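Local coordinates for CdiI immunity protein (Cupriavidus taiwanensis, PDB 5T87), which probably protects its own cell by binding the CdiA toxin of a contact-dependent growth inhibition system, with which it forms a complex, at residues H18-A21 with A27-D30; A31-A36 with R63-T68. All coordinates share one frame; numbering follows the deposited sequence.

Interaction 1. Residues H18-A21 with A27-D30; sequences HVLA and AIAD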
ATOM      1  N   HIS A  18     -14.707 -13.728  -8.470  1.00 57.74           N
ATOM      2  CA  HIS A  18     -14.754 -15.097  -7.978  1.00 60.33           C
ATOM      3  C   HIS A  18     -13.739 -15.304  -6.843  1.00 59.05           C
ATOM      4  O   HIS A  18     -14.063 -15.894  -5.817  1.00 59.52           O
ATOM      5  CB  HIS A  18     -14.532 -16.111  -9.101  1.00 63.04           C
ATOM      6  CG  HIS A  18     -14.584 -17.528  -8.622  1.00 67.87           C
ATOM      7  ND1 HIS A  18     -13.522 -18.404  -8.751  1.00 69.71           N
ATOM      8  CD2 HIS A  18     -15.549 -18.204  -7.951  1.00 69.59           C
ATOM      9  CE1 HIS A  18     -13.845 -19.570  -8.217  1.00 70.02           C
ATOM     10  NE2 HIS A  18     -15.066 -19.472  -7.718  1.00 70.91           N
ATOM     11  N   VAL A  19     -12.527 -14.794  -7.022  1.00 57.85           N
ATOM     12  CA  VAL A  19     -11.487 -14.914  -6.010  1.00 56.79           C
ATOM     13  C   VAL A  19     -11.902 -14.222  -4.713  1.00 56.95           C
ATOM     14  O   VAL A  19     -11.596 -14.706  -3.623  1.00 56.77           O
ATOM     15  CB  VAL A  19     -10.155 -14.314  -6.503  1.00 56.29           C
ATOM     16  CG1 VAL A  19      -9.126 -14.239  -5.382  1.00 55.09           C
ATOM     17  CG2 VAL A  19      -9.597 -15.120  -7.671  1.00 57.64           C
ATOM     18  N   LEU A  20     -12.577 -13.084  -4.831  1.00 56.94           N
ATOM     19  CA  LEU A  20     -13.000 -12.328  -3.654  1.00 57.28           C
ATOM     20  C   LEU A  20     -14.181 -12.953  -2.913  1.00 58.00           C
ATOM     21  O   LEU A  20     -14.379 -12.671  -1.731  1.00 56.37           O
ATOM     22  CB  LEU A  20     -13.376 -10.895  -4.043  1.00 58.09           C
ATOM     23  CG  LEU A  20     -12.261  -9.958  -4.499  1.00 57.19           C
ATOM     24  CD1 LEU A  20     -12.882  -8.609  -4.814  1.00 56.11           C
ATOM     25  CD2 LEU A  20     -11.182  -9.816  -3.441  1.00 56.50           C
ATOM     26  N   ALA A  21     -14.991 -13.739  -3.623  1.00 59.34           N
ATOM     27  CA  ALA A  21     -16.120 -14.445  -3.022  1.00 60.59           C
ATOM     28  C   ALA A  21     -15.646 -15.697  -2.273  1.00 61.95           C
ATOM     29  O   ALA A  21     -15.938 -15.871  -1.092  1.00 61.13           O
ATOM     30  CB  ALA A  21     -17.127 -14.826  -4.093  1.00 61.58           C
ATOM     31  N   ALA A  27      -5.171 -15.646  -1.550  1.00 49.12           N
ATOM     32  CA  ALA A  27      -5.824 -15.379  -2.820  1.00 49.38           C
ATOM     33  C   ALA A  27      -6.429 -13.979  -2.784  1.00 48.55           C
ATOM     34  O   ALA A  27      -6.285 -13.198  -3.741  1.00 46.94           O
ATOM     35  CB  ALA A  27      -6.900 -16.420  -3.111  1.00 49.74           C
ATOM     36  N   ILE A  28      -7.074 -13.651  -1.666  1.00 47.48           N
ATOM     37  CA  ILE A  28      -7.764 -12.365  -1.570  1.00 48.15           C
ATOM     38  C   ILE A  28      -6.775 -11.204  -1.569  1.00 47.29           C
ATOM     39  O   ILE A  28      -7.011 -10.181  -2.231  1.00 45.91           O
ATOM     40  CB  ILE A  28      -8.738 -12.306  -0.373  1.00 48.07           C
ATOM     41  CG1 ILE A  28      -9.945 -13.200  -0.643  1.00 48.59           C
ATOM     42  CG2 ILE A  28      -9.257 -10.897  -0.150  1.00 48.57           C
ATOM     43  CD1 ILE A  28     -10.538 -13.739   0.634  1.00 49.82           C
ATOM     44  N   ALA A  29      -5.674 -11.374  -0.842  1.00 46.71           N
ATOM     45  CA  ALA A  29      -4.623 -10.371  -0.813  1.00 46.07           C
ATOM     46  C   ALA A  29      -4.065 -10.159  -2.213  1.00 46.33           C
ATOM     47  O   ALA A  29      -3.825  -9.026  -2.631  1.00 45.44           O
ATOM     48  CB  ALA A  29      -3.519 -10.805   0.125  1.00 46.53           C
ATOM     49  N   ASP A  30      -3.872 -11.256  -2.938  1.00 46.55           N
ATOM     50  CA  ASP A  30      -3.346 -11.174  -4.286  1.00 46.93           C
ATOM     51  C   ASP A  30      -4.277 -10.387  -5.178  1.00 45.27           C
ATOM     52  O   ASP A  30      -3.826  -9.572  -5.949  1.00 45.15           O
ATOM     53  CB  ASP A  30      -3.105 -12.568  -4.876  1.00 48.98           C
ATOM     54  CG  ASP A  30      -1.937 -13.278  -4.237  1.00 49.80           C
ATOM     55  OD1 ASP A  30      -1.208 -12.655  -3.435  1.00 49.62           O
ATOM     56  OD2 ASP A  30      -1.766 -14.478  -4.531  1.00 52.44           O
TER
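The backbones come closest at Leu20 and Ile28, whose CA atoms are 5.6 Å apart. Val19 has CG1 anti to its own nitrogen (chi1 171°), and this branch reaches across to the first turn of the next helix. There CG1 lies 3.4 Å from the carbonyl O of Ala27 and 3.9 Å from the same residue's CB, a methyl group whose bond to the backbone points at helix 16-22. The valine methyl thus meets both backbone and side chain of one alanine. Contact in the reverse sense comes from Ile28, whose CG1 sits 3.7 Å from the carbonyl O of Val19, so a carbonyl oxygen on each helix lies against an aliphatic group of the other. The second apolar pair is Leu20 with Ile28: the leucine bends its end toward the partner helix, and CD2 meets the CG2 methyl of Ile28 at 4.0 Å, the two side chains crossing at a slant. Polar groups nearby find partners elsewhere. The O of Leu20 accepts a hydrogen bond from NH1 of Arg58, a residue that also packs on Ile28, while OD1 of Asn24 accepts a hydrogen bond from the N of Ala27 near the start of helix 25-38. Ile28 continues inward onto Leu62 of helix 60-76. This is the familiar join of two consecutive helices separated by a short turn, packed through aliphatic side chains at one end of an all-helical domain.

Interaction 2. Residues A31-A36 with R63-T68; sequences ACLSIA and RSLAVT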
ATOM      1  N   ALA A  31      -5.573 -10.634  -5.054  1.00 44.57           N
ATOM      2  CA  ALA A  31      -6.595  -9.893  -5.813  1.00 44.06           C
ATOM      3  C   ALA A  31      -6.568  -8.400  -5.493  1.00 43.26           C
ATOM      4  O   ALA A  31      -6.466  -7.571  -6.401  1.00 42.70           O
ATOM      5  CB  ALA A  31      -7.972 -10.464  -5.539  1.00 43.79           C
ATOM      6  N   CYS A  32      -6.616  -8.065  -4.206  1.00 42.76           N
ATOM      7  CA  CYS A  32      -6.484  -6.679  -3.778  1.00 43.25           C
ATOM      8  C   CYS A  32      -5.254  -6.026  -4.351  1.00 43.65           C
ATOM      9  O   CYS A  32      -5.314  -4.918  -4.846  1.00 44.96           O
ATOM     10  CB  CYS A  32      -6.460  -6.574  -2.260  1.00 43.87           C
ATOM     11  SG  CYS A  32      -8.063  -6.998  -1.525  1.00 45.73           S
ATOM     12  N   LEU A  33      -4.125  -6.714  -4.313  1.00 44.85           N
ATOM     13  CA  LEU A  33      -2.902  -6.123  -4.842  1.00 44.68           C
ATOM     14  C   LEU A  33      -2.863  -6.062  -6.364  1.00 45.20           C
ATOM     15  O   LEU A  33      -2.317  -5.107  -6.918  1.00 46.04           O
ATOM     16  CB  LEU A  33      -1.679  -6.838  -4.309  1.00 44.89           C
ATOM     17  CG  LEU A  33      -1.334  -6.464  -2.873  1.00 44.71           C
ATOM     18  CD1 LEU A  33      -0.320  -7.477  -2.343  1.00 44.55           C
ATOM     19  CD2 LEU A  33      -0.807  -5.030  -2.764  1.00 44.92           C
ATOM     20  N   SER A  34      -3.443  -7.050  -7.041  1.00 44.88           N
ATOM     21  CA  SER A  34      -3.529  -7.001  -8.495  1.00 45.76           C
ATOM     22  C   SER A  34      -4.337  -5.757  -8.941  1.00 45.71           C
ATOM     23  O   SER A  34      -3.963  -5.045  -9.890  1.00 45.83           O
ATOM     24  CB  SER A  34      -4.148  -8.280  -9.040  1.00 46.55           C
ATOM     25  OG  SER A  34      -3.954  -8.354 -10.445  1.00 48.73           O
ATOM     26  N   ILE A  35      -5.425  -5.508  -8.223  1.00 44.28           N
ATOM     27  CA  ILE A  35      -6.205  -4.294  -8.384  1.00 44.11           C
ATOM     28  C   ILE A  35      -5.339  -3.072  -8.103  1.00 43.82           C
ATOM     29  O   ILE A  35      -5.300  -2.142  -8.909  1.00 44.09           O
ATOM     30  CB  ILE A  35      -7.441  -4.296  -7.454  1.00 43.37           C
ATOM     31  CG1 ILE A  35      -8.483  -5.291  -7.967  1.00 43.72           C
ATOM     32  CG2 ILE A  35      -8.055  -2.912  -7.350  1.00 43.42           C
ATOM     33  CD1 ILE A  35      -9.486  -5.712  -6.917  1.00 43.92           C
ATOM     34  N   ALA A  36      -4.663  -3.068  -6.963  1.00 43.39           N
ATOM     35  CA  ALA A  36      -3.906  -1.888  -6.561  1.00 44.04           C
ATOM     36  C   ALA A  36      -2.847  -1.511  -7.585  1.00 45.11           C
ATOM     37  O   ALA A  36      -2.725  -0.337  -7.906  1.00 46.30           O
ATOM     38  CB  ALA A  36      -3.271  -2.087  -5.204  1.00 44.44           C
ATOM     39  N   ARG A  63      -8.768  -6.493   5.634  1.00 41.92           N
ATOM     40  CA  ARG A  63      -9.459  -5.207   5.610  1.00 42.80           C
ATOM     41  C   ARG A  63      -8.450  -4.077   5.565  1.00 42.77           C
ATOM     42  O   ARG A  63      -8.582  -3.140   4.784  1.00 43.19           O
ATOM     43  CB  ARG A  63     -10.367  -5.082   6.828  1.00 43.80           C
ATOM     44  CG  ARG A  63     -11.478  -6.118   6.807  1.00 45.22           C
ATOM     45  CD  ARG A  63     -12.296  -6.156   8.073  1.00 46.96           C
ATOM     46  NE  ARG A  63     -13.080  -4.941   8.230  1.00 48.58           N
ATOM     47  CZ  ARG A  63     -13.057  -4.121   9.284  1.00 51.18           C
ATOM     48  NH1 ARG A  63     -12.289  -4.363  10.350  1.00 52.86           N
ATOM     49  NH2 ARG A  63     -13.828  -3.049   9.275  1.00 52.80           N
ATOM     50  N   SER A  64      -7.421  -4.204   6.384  1.00 42.83           N
ATOM     51  CA  SER A  64      -6.343  -3.233   6.441  1.00 43.47           C
ATOM     52  C   SER A  64      -5.565  -3.166   5.122  1.00 42.91           C
ATOM     53  O   SER A  64      -5.240  -2.069   4.637  1.00 43.07           O
ATOM     54  CB  SER A  64      -5.413  -3.574   7.612  1.00 44.08           C
ATOM     55  OG  SER A  64      -4.593  -2.469   7.944  1.00 46.15           O
ATOM     56  N   LEU A  65      -5.288  -4.329   4.539  1.00 41.80           N
ATOM     57  CA  LEU A  65      -4.587  -4.388   3.259  1.00 41.90           C
ATOM     58  C   LEU A  65      -5.380  -3.673   2.139  1.00 42.48           C
ATOM     59  O   LEU A  65      -4.817  -2.920   1.319  1.00 41.63           O
ATOM     60  CB  LEU A  65      -4.300  -5.843   2.869  1.00 41.16           C
ATOM     61  CG  LEU A  65      -3.676  -6.030   1.479  1.00 41.14           C
ATOM     62  CD1 LEU A  65      -2.365  -5.285   1.385  1.00 41.34           C
ATOM     63  CD2 LEU A  65      -3.494  -7.491   1.124  1.00 41.16           C
ATOM     64  N   ALA A  66      -6.687  -3.920   2.118  1.00 42.95           N
ATOM     65  CA  ALA A  66      -7.580  -3.290   1.135  1.00 42.95           C
ATOM     66  C   ALA A  66      -7.522  -1.764   1.203  1.00 42.57           C
ATOM     67  O   ALA A  66      -7.500  -1.091   0.163  1.00 43.08           O
ATOM     68  CB  ALA A  66      -9.006  -3.782   1.329  1.00 42.68           C
ATOM     69  N   VAL A  67      -7.466  -1.223   2.420  1.00 41.65           N
ATOM     70  CA  VAL A  67      -7.286   0.218   2.596  1.00 41.89           C
ATOM     71  C   VAL A  67      -5.950   0.673   2.023  1.00 41.78           C
ATOM     72  O   VAL A  67      -5.894   1.604   1.267  1.00 40.98           O
ATOM     73  CB  VAL A  67      -7.368   0.610   4.075  1.00 43.13           C
ATOM     74  CG1 VAL A  67      -6.925   2.056   4.299  1.00 44.24           C
ATOM     75  CG2 VAL A  67      -8.785   0.409   4.585  1.00 43.23           C
ATOM     76  N   THR A  68      -4.874  -0.011   2.392  1.00 43.02           N
ATOM     77  CA  THR A  68      -3.553   0.263   1.839  1.00 43.60           C
ATOM     78  C   THR A  68      -3.592   0.224   0.308  1.00 43.73           C
ATOM     79  O   THR A  68      -3.025   1.094  -0.350  1.00 44.51           O
ATOM     80  CB  THR A  68      -2.505  -0.714   2.440  1.00 44.29           C
ATOM     81  OG1 THR A  68      -2.196  -0.287   3.770  1.00 44.95           O
ATOM     82  CG2 THR A  68      -1.209  -0.768   1.633  1.00 44.52           C
TER
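Leu65 sets its CG anti to the backbone N (chi1 175°), which extends the side chain toward helix 25-38, while Leu33 turns its CG to the side opposite its carbonyl carbon (chi1 -77°) and so swings its end toward helix 60-76. The two leucines meet through single methyl groups, CD2 of Leu33 lying 4.4 Å from CD1 of Leu65. Next to them, the sulfur of Cys32 passes beside a smaller partner, SG 4.4 Å from CB of Ala66. The small alanine is consistent with the close approach of the backbones here, where the CA atoms of Cys32 and Ala66 are 6.1 Å apart. Contact is modest in extent, 164 Å² over both sides, and rests on dispersion between apolar groups at relaxed separations, with all four touching residues buried. It illustrates how an all-helical domain builds its interior. Helices 25-38 and 60-76 are not neighbours in sequence, yet they pack side by side near the centre of the chain, their paired segments running in the same general direction, with helix 42-53 between them in sequence and resting against both: Leu49 packs on Cys32, and Val52 on Ala66. Farther along helix 60-76, Cys69 continues the apolar seam, touching Cys32, Leu33 and Ala36. Each helix keeps its own backbone bonding, as from Ala36 N to Cys32 O at 2.9 Å. One margin of the pairing faces the partner protein, where Leu33 packs on His46 of the CdiA toxin chain and Leu65 on Arg39 of the same toxin chain.

Interaction 1 closes before interaction 2 opens along the chain, and helix 25-38 serves both: the two partner helices overlap along it, Ile28 and Ala29 already reaching helix 60-76 while Ala31 still meets helix 16-22. The centres of the two contacts are 10 Å apart, interaction 1 lying about 12 Å from the centre of the chain and interaction 2 about 3 Å. They touch directly, since Ala31 CB packs 3.9 Å from Leu20 CD2, and Ala29 CB lies 3.5 Å from Leu65 CD2. The shared helix therefore ties the amino-terminal helix to the core. Ala29, Leu33, Leu65 and Thr68 pack on the CdiA toxin chain, so this part of the fold contributes to the interface.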